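Beta-L-arabinobiosidase (Bacteroides thetaiotaomicron, PDB 5MQR) probably hydrolyses glycosidic bonds, apparently as an arabinofuranosidase taking part in the breakdown of plant pectin by a gut bacterium. Local coordinates at residues Thr73-Pro78 against Tyr91-Ser96; Asp272-Ser277 against Thr284-Asp289; Met636-Ile641 against Arg1012-Asn1017; Asn1065-Trp1070 against Arg1084-Gly1089. All coordinates share one frame; numbering follows the deposited sequence.

Contact 1: residues Thr73-Pro78 against Tyr91-Ser96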
# COMPACT_ATOMS: atom_id res chain seq x y z
N THR A 73 41.45 9.59 -6.18
CA THR A 73 40.80 8.75 -5.16
C THR A 73 40.05 9.50 -4.05
O THR A 73 39.47 8.84 -3.19
CB THR A 73 41.78 7.77 -4.52
OG1 THR A 73 42.73 8.48 -3.75
CG2 THR A 73 42.48 6.93 -5.61
N TYR A 74 40.06 10.83 -4.07
CA TYR A 74 39.13 11.65 -3.32
C TYR A 74 38.08 12.17 -4.29
O TYR A 74 38.38 12.99 -5.15
CB TYR A 74 39.82 12.84 -2.63
CG TYR A 74 38.84 13.76 -1.91
CD1 TYR A 74 38.38 13.45 -0.65
CD2 TYR A 74 38.38 14.93 -2.51
CE1 TYR A 74 37.49 14.27 0.01
CE2 TYR A 74 37.48 15.76 -1.87
CZ TYR A 74 37.03 15.42 -0.60
OH TYR A 74 36.14 16.24 0.05
N ASN A 75 36.85 11.67 -4.14
CA ASN A 75 35.74 12.02 -5.01
C ASN A 75 34.52 12.22 -4.10
O ASN A 75 34.18 11.30 -3.34
CB ASN A 75 35.48 10.90 -6.02
CG ASN A 75 36.70 10.56 -6.89
OD1 ASN A 75 37.03 11.29 -7.83
ND2 ASN A 75 37.36 9.43 -6.57
N HIS A 76 33.85 13.38 -4.18
CA HIS A 76 32.83 13.75 -3.18
C HIS A 76 31.87 14.81 -3.71
O HIS A 76 32.07 15.36 -4.80
CB HIS A 76 33.54 14.24 -1.92
CG HIS A 76 32.71 14.27 -0.68
ND1 HIS A 76 31.76 13.32 -0.38
CD2 HIS A 76 32.75 15.11 0.37
CE1 HIS A 76 31.23 13.58 0.80
NE2 HIS A 76 31.82 14.67 1.28
N GLN A 77 30.81 15.06 -2.94
CA GLN A 77 29.92 16.21 -3.12
C GLN A 77 29.23 16.24 -4.47
O GLN A 77 29.47 17.15 -5.29
CB GLN A 77 30.70 17.50 -2.88
CG GLN A 77 29.80 18.72 -2.74
CD GLN A 77 30.02 19.45 -1.45
OE1 GLN A 77 29.06 19.69 -0.70
NE2 GLN A 77 31.29 19.76 -1.14
N PRO A 78 28.39 15.22 -4.73
CA PRO A 78 27.69 15.20 -6.00
C PRO A 78 26.54 16.19 -6.07
O PRO A 78 25.95 16.54 -5.04
CB PRO A 78 27.19 13.75 -6.11
CG PRO A 78 27.03 13.30 -4.70
CD PRO A 78 28.10 14.01 -3.93
N TYR A 91 30.46 16.13 -9.77
CA TYR A 91 31.15 15.84 -8.53
C TYR A 91 32.54 16.48 -8.52
O TYR A 91 33.06 16.85 -9.56
CB TYR A 91 31.20 14.33 -8.23
CG TYR A 91 32.13 13.48 -9.07
CD1 TYR A 91 31.69 12.92 -10.28
CD2 TYR A 91 33.43 13.23 -8.66
CE1 TYR A 91 32.54 12.12 -11.05
CE2 TYR A 91 34.29 12.44 -9.42
CZ TYR A 91 33.85 11.91 -10.62
OH TYR A 91 34.70 11.13 -11.36
N LEU A 92 33.12 16.60 -7.34
CA LEU A 92 34.44 17.15 -7.24
C LEU A 92 35.46 16.15 -6.76
O LEU A 92 35.13 15.17 -6.14
CB LEU A 92 34.47 18.41 -6.41
CG LEU A 92 34.13 18.38 -4.94
CD1 LEU A 92 35.35 18.13 -4.06
CD2 LEU A 92 33.47 19.74 -4.63
N ALA A 93 36.71 16.43 -7.09
CA ALA A 93 37.75 15.46 -6.91
C ALA A 93 39.09 16.13 -6.69
O ALA A 93 39.39 17.18 -7.26
CB ALA A 93 37.81 14.52 -8.13
N ASP A 94 39.89 15.49 -5.84
CA ASP A 94 41.30 15.77 -5.68
C ASP A 94 42.01 14.41 -5.84
O ASP A 94 41.39 13.33 -5.69
CB ASP A 94 41.59 16.33 -4.28
CG ASP A 94 40.99 17.75 -4.02
OD1 ASP A 94 39.85 18.06 -4.42
OD2 ASP A 94 41.67 18.55 -3.34
N PRO A 95 43.33 14.43 -6.14
CA PRO A 95 44.01 13.15 -6.32
C PRO A 95 43.96 12.20 -5.13
O PRO A 95 43.90 10.99 -5.36
CB PRO A 95 45.45 13.57 -6.62
CG PRO A 95 45.26 14.84 -7.38
CD PRO A 95 44.15 15.54 -6.63
N SER A 96 43.93 12.71 -3.91
CA SER A 96 43.84 11.79 -2.77
C SER A 96 43.28 12.33 -1.46
O SER A 96 42.71 11.55 -0.70
CB SER A 96 45.23 11.20 -2.50
OG SER A 96 46.14 12.24 -2.23
O HOH W 1 42.36 8.89 -1.10
O HOH W 2 37.09 10.54 -10.29

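Contact 2: residues Asp272-Ser277 against Thr284-Asp289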
# COMPACT_ATOMS: atom_id res chain seq x y z
N ASP A 272 0.86 24.35 0.53
CA ASP A 272 0.35 25.74 0.57
C ASP A 272 1.24 26.79 -0.13
O ASP A 272 0.95 27.98 -0.09
CB ASP A 272 0.01 26.18 2.03
CG ASP A 272 1.23 26.17 3.02
OD1 ASP A 272 2.42 26.28 2.62
OD2 ASP A 272 0.98 26.00 4.23
N GLY A 273 2.34 26.38 -0.75
CA GLY A 273 3.23 27.33 -1.44
C GLY A 273 4.32 27.94 -0.59
O GLY A 273 5.16 28.67 -1.12
N ARG A 274 4.35 27.70 0.71
CA ARG A 274 5.50 28.10 1.52
C ARG A 274 6.69 27.20 1.20
O ARG A 274 6.52 26.09 0.67
CB ARG A 274 5.19 28.03 3.01
CG ARG A 274 4.10 29.02 3.45
CD ARG A 274 3.86 28.94 4.95
NE ARG A 274 3.37 27.63 5.39
CZ ARG A 274 3.40 27.18 6.65
NH1 ARG A 274 3.90 27.93 7.64
NH2 ARG A 274 2.94 25.97 6.92
N ILE A 275 7.89 27.69 1.50
CA ILE A 275 9.11 26.93 1.21
C ILE A 275 9.76 26.47 2.53
O ILE A 275 10.02 27.29 3.42
CB ILE A 275 10.07 27.76 0.35
CG1 ILE A 275 9.43 28.03 -1.04
CG2 ILE A 275 11.42 27.06 0.22
CD1 ILE A 275 10.12 29.07 -1.87
N ALA A 276 10.01 25.17 2.64
CA ALA A 276 10.68 24.57 3.78
C ALA A 276 12.15 24.34 3.42
O ALA A 276 12.42 23.84 2.35
CB ALA A 276 10.04 23.25 4.16
N SER A 277 13.06 24.69 4.34
CA SER A 277 14.49 24.51 4.15
C SER A 277 15.09 23.49 5.10
O SER A 277 14.57 23.25 6.21
CB SER A 277 15.22 25.85 4.34
OG SER A 277 15.09 26.34 5.66
N THR A 284 16.40 23.59 10.23
CA THR A 284 15.24 23.73 9.36
C THR A 284 14.50 25.03 9.61
O THR A 284 14.47 25.54 10.72
CB THR A 284 14.35 22.49 9.46
OG1 THR A 284 13.36 22.52 8.41
CG2 THR A 284 13.68 22.43 10.83
N SER A 285 13.91 25.56 8.53
CA SER A 285 13.11 26.77 8.60
C SER A 285 12.03 26.78 7.51
O SER A 285 11.76 25.75 6.83
CB SER A 285 14.00 28.01 8.52
OG SER A 285 13.24 29.18 8.65
N ILE A 286 11.37 27.93 7.41
CA ILE A 286 10.26 28.14 6.49
C ILE A 286 10.36 29.56 5.98
O ILE A 286 10.76 30.46 6.73
CB ILE A 286 8.90 28.05 7.20
CG1 ILE A 286 8.69 26.70 7.88
CG2 ILE A 286 7.76 28.32 6.22
CD1 ILE A 286 8.27 25.57 6.98
N SER A 287 10.01 29.74 4.71
CA SER A 287 9.92 31.06 4.08
C SER A 287 8.54 31.19 3.46
O SER A 287 8.06 30.26 2.80
CB SER A 287 10.99 31.25 3.01
OG SER A 287 10.86 32.52 2.38
N GLU A 288 7.92 32.35 3.68
CA GLU A 288 6.62 32.68 3.11
C GLU A 288 6.74 33.70 1.98
O GLU A 288 5.73 34.08 1.42
CB GLU A 288 5.70 33.22 4.21
CG GLU A 288 5.48 32.21 5.33
CD GLU A 288 4.53 32.66 6.41
OE1 GLU A 288 4.41 33.88 6.65
OE2 GLU A 288 3.92 31.78 7.05
N ASP A 289 7.94 34.13 1.63
CA ASP A 289 8.13 35.19 0.63
C ASP A 289 9.07 34.75 -0.50
O ASP A 289 9.78 35.57 -1.09
CB ASP A 289 8.58 36.50 1.33
CG ASP A 289 9.98 36.41 1.95
OD1 ASP A 289 10.62 35.33 1.96
OD2 ASP A 289 10.48 37.46 2.43

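Contact 3: residues Met636-Ile641 against Arg1012-Asn1017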
# COMPACT_ATOMS: atom_id res chain seq x y z
N MSE A 636 -15.71 -9.88 27.44
CA MSE A 636 -16.62 -8.80 27.92
C MSE A 636 -17.90 -9.28 28.56
O MSE A 636 -18.55 -8.52 29.29
CB MSE A 636 -16.94 -7.81 26.79
CG MSE A 636 -17.93 -8.34 25.76
SE MSE A 636 -17.97 -7.13 24.22
CE MSE A 636 -19.23 -8.21 23.13
N GLU A 637 -18.27 -10.53 28.29
CA GLU A 637 -19.52 -11.11 28.78
C GLU A 637 -19.43 -12.64 28.72
O GLU A 637 -18.56 -13.19 28.02
CB GLU A 637 -20.76 -10.58 27.97
CG GLU A 637 -20.70 -10.84 26.45
CD GLU A 637 -21.56 -9.90 25.58
OE1 GLU A 637 -21.98 -10.33 24.47
OE2 GLU A 637 -21.81 -8.73 25.98
N ASP A 638 -20.30 -13.32 29.45
CA ASP A 638 -20.33 -14.78 29.45
C ASP A 638 -20.72 -15.34 28.07
O ASP A 638 -21.44 -14.70 27.29
CB ASP A 638 -21.29 -15.34 30.54
CG ASP A 638 -22.77 -15.07 30.23
OD1 ASP A 638 -23.14 -13.88 30.13
OD2 ASP A 638 -23.58 -16.03 30.12
N GLU A 639 -20.23 -16.54 27.80
CA GLU A 639 -20.63 -17.34 26.66
C GLU A 639 -21.84 -18.18 27.09
O GLU A 639 -21.69 -19.20 27.75
CB GLU A 639 -19.45 -18.21 26.22
CG GLU A 639 -19.67 -18.99 24.94
CD GLU A 639 -18.42 -19.71 24.44
OE1 GLU A 639 -17.51 -19.97 25.25
OE2 GLU A 639 -18.35 -20.03 23.23
N ASN A 640 -23.05 -17.75 26.72
CA ASN A 640 -24.27 -18.39 27.22
C ASN A 640 -24.54 -19.74 26.59
O ASN A 640 -25.02 -20.68 27.29
CB ASN A 640 -25.50 -17.48 27.08
CG ASN A 640 -25.83 -17.12 25.63
OD1 ASN A 640 -24.93 -16.85 24.84
ND2 ASN A 640 -27.12 -17.13 25.28
N ILE A 641 -24.27 -19.86 25.29
CA ILE A 641 -24.57 -21.08 24.53
C ILE A 641 -23.44 -21.33 23.55
O ILE A 641 -23.05 -20.42 22.81
CB ILE A 641 -25.89 -20.95 23.76
CG1 ILE A 641 -27.09 -20.98 24.71
CG2 ILE A 641 -26.04 -22.08 22.75
CD1 ILE A 641 -28.41 -20.59 24.07
N ARG A 1012 -32.82 -14.80 25.10
CA ARG A 1012 -33.22 -15.10 23.72
C ARG A 1012 -32.69 -14.13 22.63
O ARG A 1012 -32.39 -14.56 21.51
CB ARG A 1012 -34.74 -15.16 23.61
CG ARG A 1012 -35.46 -13.87 24.00
CD ARG A 1012 -36.98 -14.04 23.87
NE ARG A 1012 -37.45 -13.72 22.52
CZ ARG A 1012 -38.68 -13.91 22.08
NH1 ARG A 1012 -39.63 -14.47 22.85
NH2 ARG A 1012 -39.00 -13.53 20.85
N SER A 1013 -32.62 -12.84 22.96
CA SER A 1013 -32.22 -11.83 21.99
C SER A 1013 -30.72 -11.80 21.70
O SER A 1013 -30.30 -11.26 20.68
CB SER A 1013 -32.64 -10.44 22.44
OG SER A 1013 -34.02 -10.33 22.38
N ARG A 1014 -29.92 -12.32 22.63
CA ARG A 1014 -28.47 -12.18 22.54
C ARG A 1014 -27.95 -12.87 21.30
O ARG A 1014 -28.27 -14.04 21.07
CB ARG A 1014 -27.79 -12.74 23.78
CG ARG A 1014 -28.05 -11.95 25.03
CD ARG A 1014 -27.41 -12.59 26.24
NE ARG A 1014 -25.95 -12.61 26.13
CZ ARG A 1014 -25.13 -13.26 26.96
NH1 ARG A 1014 -25.63 -13.94 28.00
NH2 ARG A 1014 -23.81 -13.22 26.76
N TYR A 1015 -27.16 -12.14 20.51
CA TYR A 1015 -26.51 -12.66 19.30
C TYR A 1015 -27.51 -13.11 18.23
O TYR A 1015 -27.26 -14.07 17.52
CB TYR A 1015 -25.54 -13.83 19.65
CG TYR A 1015 -24.70 -13.57 20.88
CD1 TYR A 1015 -23.83 -12.47 20.95
CD2 TYR A 1015 -24.77 -14.40 21.99
CE1 TYR A 1015 -23.08 -12.20 22.08
CE2 TYR A 1015 -24.01 -14.14 23.12
CZ TYR A 1015 -23.17 -13.04 23.16
OH TYR A 1015 -22.43 -12.81 24.29
N TYR A 1016 -28.63 -12.39 18.10
CA TYR A 1016 -29.66 -12.76 17.14
C TYR A 1016 -29.13 -12.71 15.69
O TYR A 1016 -28.44 -11.78 15.28
CB TYR A 1016 -30.87 -11.85 17.32
CG TYR A 1016 -32.19 -12.37 16.80
CD1 TYR A 1016 -32.65 -13.67 17.10
CD2 TYR A 1016 -33.03 -11.54 16.05
CE1 TYR A 1016 -33.86 -14.12 16.63
CE2 TYR A 1016 -34.26 -11.99 15.62
CZ TYR A 1016 -34.66 -13.28 15.90
OH TYR A 1016 -35.87 -13.74 15.44
N ASN A 1017 -29.48 -13.73 14.93
CA ASN A 1017 -29.01 -13.89 13.57
C ASN A 1017 -30.20 -13.90 12.62
O ASN A 1017 -30.71 -14.95 12.25
CB ASN A 1017 -28.20 -15.18 13.45
CG ASN A 1017 -27.64 -15.39 12.06
OD1 ASN A 1017 -27.40 -14.41 11.33
ND2 ASN A 1017 -27.46 -16.65 11.67
O HOH W 3 -25.10 -10.37 24.39
O HOH W 4 -28.94 -16.16 22.98

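Contact 4: residues Asn1065-Trp1070 against Arg1084-Gly1089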
# COMPACT_ATOMS: atom_id res chain seq x y z
N ASN A 1065 -8.31 -13.36 -4.75
CA ASN A 1065 -8.27 -12.61 -3.50
C ASN A 1065 -8.30 -11.11 -3.79
O ASN A 1065 -7.35 -10.62 -4.40
CB ASN A 1065 -7.01 -12.96 -2.71
CG ASN A 1065 -6.99 -14.43 -2.30
OD1 ASN A 1065 -7.93 -14.92 -1.67
ND2 ASN A 1065 -5.95 -15.13 -2.67
N LEU A 1066 -9.36 -10.40 -3.38
CA LEU A 1066 -9.45 -8.97 -3.71
C LEU A 1066 -9.15 -8.10 -2.54
O LEU A 1066 -9.40 -8.46 -1.38
CB LEU A 1066 -10.82 -8.55 -4.28
CG LEU A 1066 -11.46 -9.29 -5.46
CD1 LEU A 1066 -12.63 -8.50 -6.05
CD2 LEU A 1066 -10.47 -9.62 -6.53
N THR A 1067 -8.64 -6.92 -2.88
CA THR A 1067 -8.44 -5.84 -1.92
C THR A 1067 -9.01 -4.58 -2.52
O THR A 1067 -8.79 -4.29 -3.68
CB THR A 1067 -6.95 -5.59 -1.70
OG1 THR A 1067 -6.31 -6.84 -1.45
CG2 THR A 1067 -6.70 -4.64 -0.56
N ILE A 1068 -9.74 -3.83 -1.72
CA ILE A 1068 -10.24 -2.53 -2.14
C ILE A 1068 -9.79 -1.55 -1.08
O ILE A 1068 -10.06 -1.74 0.09
CB ILE A 1068 -11.78 -2.49 -2.22
CG1 ILE A 1068 -12.30 -3.49 -3.25
CG2 ILE A 1068 -12.27 -1.07 -2.52
CD1 ILE A 1068 -13.75 -3.87 -3.06
N LEU A 1069 -9.12 -0.50 -1.51
CA LEU A 1069 -8.65 0.48 -0.60
C LEU A 1069 -8.72 1.89 -1.12
O LEU A 1069 -8.75 2.16 -2.33
CB LEU A 1069 -7.23 0.14 -0.15
CG LEU A 1069 -6.04 0.16 -1.11
CD1 LEU A 1069 -5.52 1.58 -1.36
CD2 LEU A 1069 -4.93 -0.73 -0.55
N TRP A 1070 -8.73 2.79 -0.15
CA TRP A 1070 -8.83 4.20 -0.36
C TRP A 1070 -7.78 4.83 0.53
O TRP A 1070 -7.66 4.49 1.69
CB TRP A 1070 -10.22 4.70 0.05
CG TRP A 1070 -10.30 6.18 0.17
CD1 TRP A 1070 -10.43 6.89 1.32
CD2 TRP A 1070 -10.20 7.15 -0.89
NE1 TRP A 1070 -10.44 8.24 1.05
CE2 TRP A 1070 -10.31 8.43 -0.30
CE3 TRP A 1070 -10.05 7.06 -2.28
CZ2 TRP A 1070 -10.27 9.63 -1.05
CZ3 TRP A 1070 -10.02 8.26 -3.04
CH2 TRP A 1070 -10.13 9.52 -2.42
N ARG A 1084 -8.16 2.11 -4.98
CA ARG A 1084 -7.46 1.06 -5.73
C ARG A 1084 -8.04 -0.30 -5.45
O ARG A 1084 -8.48 -0.58 -4.35
CB ARG A 1084 -5.98 1.03 -5.37
CG ARG A 1084 -5.22 2.13 -6.05
CD ARG A 1084 -3.77 2.24 -5.58
NE ARG A 1084 -3.33 3.62 -5.79
CZ ARG A 1084 -2.70 4.07 -6.86
NH1 ARG A 1084 -2.33 3.24 -7.82
NH2 ARG A 1084 -2.41 5.36 -6.95
N ILE A 1085 -8.02 -1.13 -6.48
CA ILE A 1085 -8.44 -2.52 -6.41
C ILE A 1085 -7.22 -3.38 -6.69
O ILE A 1085 -6.51 -3.12 -7.66
CB ILE A 1085 -9.48 -2.84 -7.48
CG1 ILE A 1085 -10.74 -2.01 -7.23
CG2 ILE A 1085 -9.81 -4.35 -7.49
CD1 ILE A 1085 -11.72 -2.03 -8.39
N PHE A 1086 -7.01 -4.40 -5.86
CA PHE A 1086 -5.96 -5.37 -6.10
C PHE A 1086 -6.59 -6.75 -6.28
O PHE A 1086 -7.56 -7.09 -5.62
CB PHE A 1086 -4.92 -5.39 -4.97
CG PHE A 1086 -4.15 -4.10 -4.82
CD1 PHE A 1086 -4.73 -2.98 -4.22
CD2 PHE A 1086 -2.81 -4.00 -5.24
CE1 PHE A 1086 -4.03 -1.79 -4.07
CE2 PHE A 1086 -2.10 -2.80 -5.11
CZ PHE A 1086 -2.71 -1.69 -4.51
N VAL A 1087 -5.99 -7.52 -7.19
CA VAL A 1087 -6.29 -8.93 -7.40
C VAL A 1087 -5.01 -9.71 -7.08
O VAL A 1087 -3.99 -9.50 -7.73
CB VAL A 1087 -6.71 -9.17 -8.86
CG1 VAL A 1087 -6.96 -10.66 -9.14
CG2 VAL A 1087 -7.92 -8.32 -9.19
N ASN A 1088 -5.07 -10.61 -6.10
CA ASN A 1088 -3.91 -11.35 -5.61
C ASN A 1088 -2.69 -10.46 -5.43
O ASN A 1088 -1.58 -10.79 -5.84
CB ASN A 1088 -3.61 -12.53 -6.54
CG ASN A 1088 -4.80 -13.47 -6.66
OD1 ASN A 1088 -5.71 -13.47 -5.84
ND2 ASN A 1088 -4.80 -14.27 -7.70
N GLY A 1089 -2.94 -9.31 -4.81
CA GLY A 1089 -1.91 -8.33 -4.51
C GLY A 1089 -1.34 -7.54 -5.65
O GLY A 1089 -0.37 -6.81 -5.45
O HOH W 5 -5.53 -8.65 -3.48

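Contact 1: residues Thr73-Pro78 against Tyr91-Ser96
Tyr74 lies beside Leu92 and Asp94 on one face of an antiparallel ladder and presents the edge of its ring to both. CE2 of Tyr74 meets CD1 of Leu92 at 3.9 Å, and the adjacent CD2 rests against CB of Asp94, whose carboxylate plane stands 82° from the ring. With CG anti to the backbone N (chi1 176°), the ring of Tyr74 leans over the facing strand and lies alongside both residues, where a long aromatic can cover two neighbours at once while its hydroxyl bonds to Glu98. Leu92 suits the middle because its fork serves two partners: CD1 takes the ring, and CD2 lies 4.0 Å from CB of Gln77. The amide oxygen of Gln77 is held by Arg152 and Lys310. Beneath these side chains the strands are joined by paired backbone bonds, with His76 N to Leu92 O at 2.9 Å and a near-equal return bond. This is the first hairpin of a four-stranded antiparallel sheet, as expected for a blade of the N-terminal beta propeller; strand 148-157 of the next sheet touches Leu92 and Asp94, and strand 397-403 borders the reverse face. On that reverse face Tyr91 lies alongside Asn75, their ring and amide planes 72° apart. Asn75 OD1 sits at the ring edge, 3.4 Å from CE2 of Tyr91. A water donates to Asn75 OD1 and accepts from Tyr91 OH at 2.7 Å, which joins the two polar ends, while Asn75 ND2 bonds to the carbonyls of Trp72 and Glu396. Small Ala93 leaves room for the amide, its CB 3.3 Å from Asn75 OD1.

Contact 2: residues Asp272-Ser277 against Thr284-Asp289
Arg274 draws alongside Glu288 where the contact begins, prepared by Asp272 and Gly273. Asp272 OD1 accepts a hydrogen bond from the backbone N of Arg274 at 3.1 Å, an Asx turn, and Gly273 adopts backbone angles at which a CB would jam against the preceding carbonyl. A bend at chi3 (-63°) turns the guanidinium of Arg274 back to Asp272, where NE forms a salt bridge with OD2 at 3.1 Å. Its CD packs against Glu288, and NH1 makes a long salt bridge of 3.9 Å to Glu288 OE2. An alanine here would be likely to leave the carboxylates of Asp272 and Glu288 without their shared positive partner. Next, Ile275 pairs with Ser287 through two backbone bonds, the one from Ile275 N to Ser287 O nearly straight at 177°. Ala276, a non-hydrogen-bonded partner of Ile286, meets its CD1 with CB at 4.1 Å; the small methyl leaves room for the isoleucine branch. At Ser277 the carbonyl O takes the hydroxyl of Thr284 (OG1) at 2.6 Å, head-on, besides a weak bond from Ser285 N. Ser287, Asp289, Gly291, Thr293 and Trp294 continue as the Asp box of sialidase-like propeller blades, with Ser287 OG bonded to Gly291 N and Thr293 O. The chemistry thus implies a division: a charge network, only loosely closed across the strands by its long pair, lies at the exposed end, and at the buried end the hydroxyl of Thr284 caps the carbonyl of Ser277.

Contact 3: residues Met636-Ile641 against Arg1012-Asn1017
Tyr1015 and Arg1014 together grip the side chain of Glu637 and both the carbonyl and the carboxylate of Asp638. The tight part centres on buried Tyr1015, whose OH donates to Glu637 OE1 at 2.5 Å and accepts from Arg1014 NH2 at 2.9 Å. That same NH2 also reaches Asp638 O at 2.8 Å, and a bend at chi3 (64°) directs the guanidinium there. Asn640 lays its amide over one guanidinium face, the planes only 22° apart, and a flat polar group suits that stack. With a leucine in place of Arg1014, the carbonyl and carboxylate of Asp638 would probably lose their donors and Asn640 its flat partner. The looser side holds the exposed carboxylate of Asp638, whose OD1 forms a salt bridge with Arg1014 NH1 at 3.3 Å, and two waters: one joins Glu637 OE1 to Arg1014 NE, another joins Asn640 ND2, which also bonds to Glu1011, to Arg1014 O. Beyond, Glu637 OE2 is paired with Arg991, and Lys681 makes a cation-pi contact with Tyr1015. Both gripping residues occupy the central positions of a type II beta turn from Ser1013 to Tyr1016, a loop of the MGH1-like glycoside hydrolase domain, here fastened to the loop that follows helix 627-636.

Contact 4: residues Asn1065-Trp1070 against Arg1084-Gly1089
Phe1086 leans against Thr1067 and Leu1069 on one face of a pair of antiparallel strands. CE1 of its ring meets CD2 of Leu1069 at 3.8 Å, and its CB lies 3.9 Å from CB of Thr1067. Thr1067 packs through that CB and still offers a hydroxyl, while Leu1069, with CG tucked between N and the carbonyl carbon (chi1 66°), extends CD1 to CB of Arg1084 and CD2 to the ring. On the reverse face CD2 of Leu1066 touches CG2 of Val1087 at 3.9 Å, apolar side chains running side by side. The backbones supply the frame: Thr1067 pairs with Phe1086, and Leu1069 with Arg1084, each by two hydrogen bonds, the shortest from Arg1084 N to Leu1069 O at 2.7 Å. Where strand 1082-1087 runs out, Asn1088 continues the ladder: its backbone N bonds to Asn1065 O, and its side-chain OD1 accepts a hydrogen bond from Asn1065 N at 2.8 Å, almost in line with its own C=O, so the amide oxygen stands in for a strand carbonyl. Asn1088 and Gly1089 both have positive phi, consistent with a type I' turn into strand 1090-1095. A water donates to Asn1065 O and Thr1067 OG1 and accepts from Gly1089 N at 3.0 Å, tying the turn to the strand. Farther out, Asp1057 bonds to Thr1067 OG1, Phe620 meets the ring of Phe1086, and Ile1040 and Ile1042 cover the face of Leu1066 and Ile1085. The whole belongs to a five-stranded antiparallel sheet in the C-terminal beta domain related to that of glycosyl hydrolase family 65.

From the N terminus the four contacts follow in series, none enclosing or crossing another. Contact 1 closes a short hairpin in the N-terminal propeller region, and contact 2 closes a second one within the BNR repeat-like range, their centres about 32 Å apart. Contact 3 is of another kind: 370 residues, many of them helical, lie between its segments, so it joins the loop after helix 627-636 to a loop shortly before helix 1022-1029, within the MGH1-like range. Contacts 1 and 3 lie on opposite sides of the chain's centre, with centres about 74 Å apart. Contact 4 then closes a hairpin in the final beta domain, its centre about 34 Å from that of contact 3.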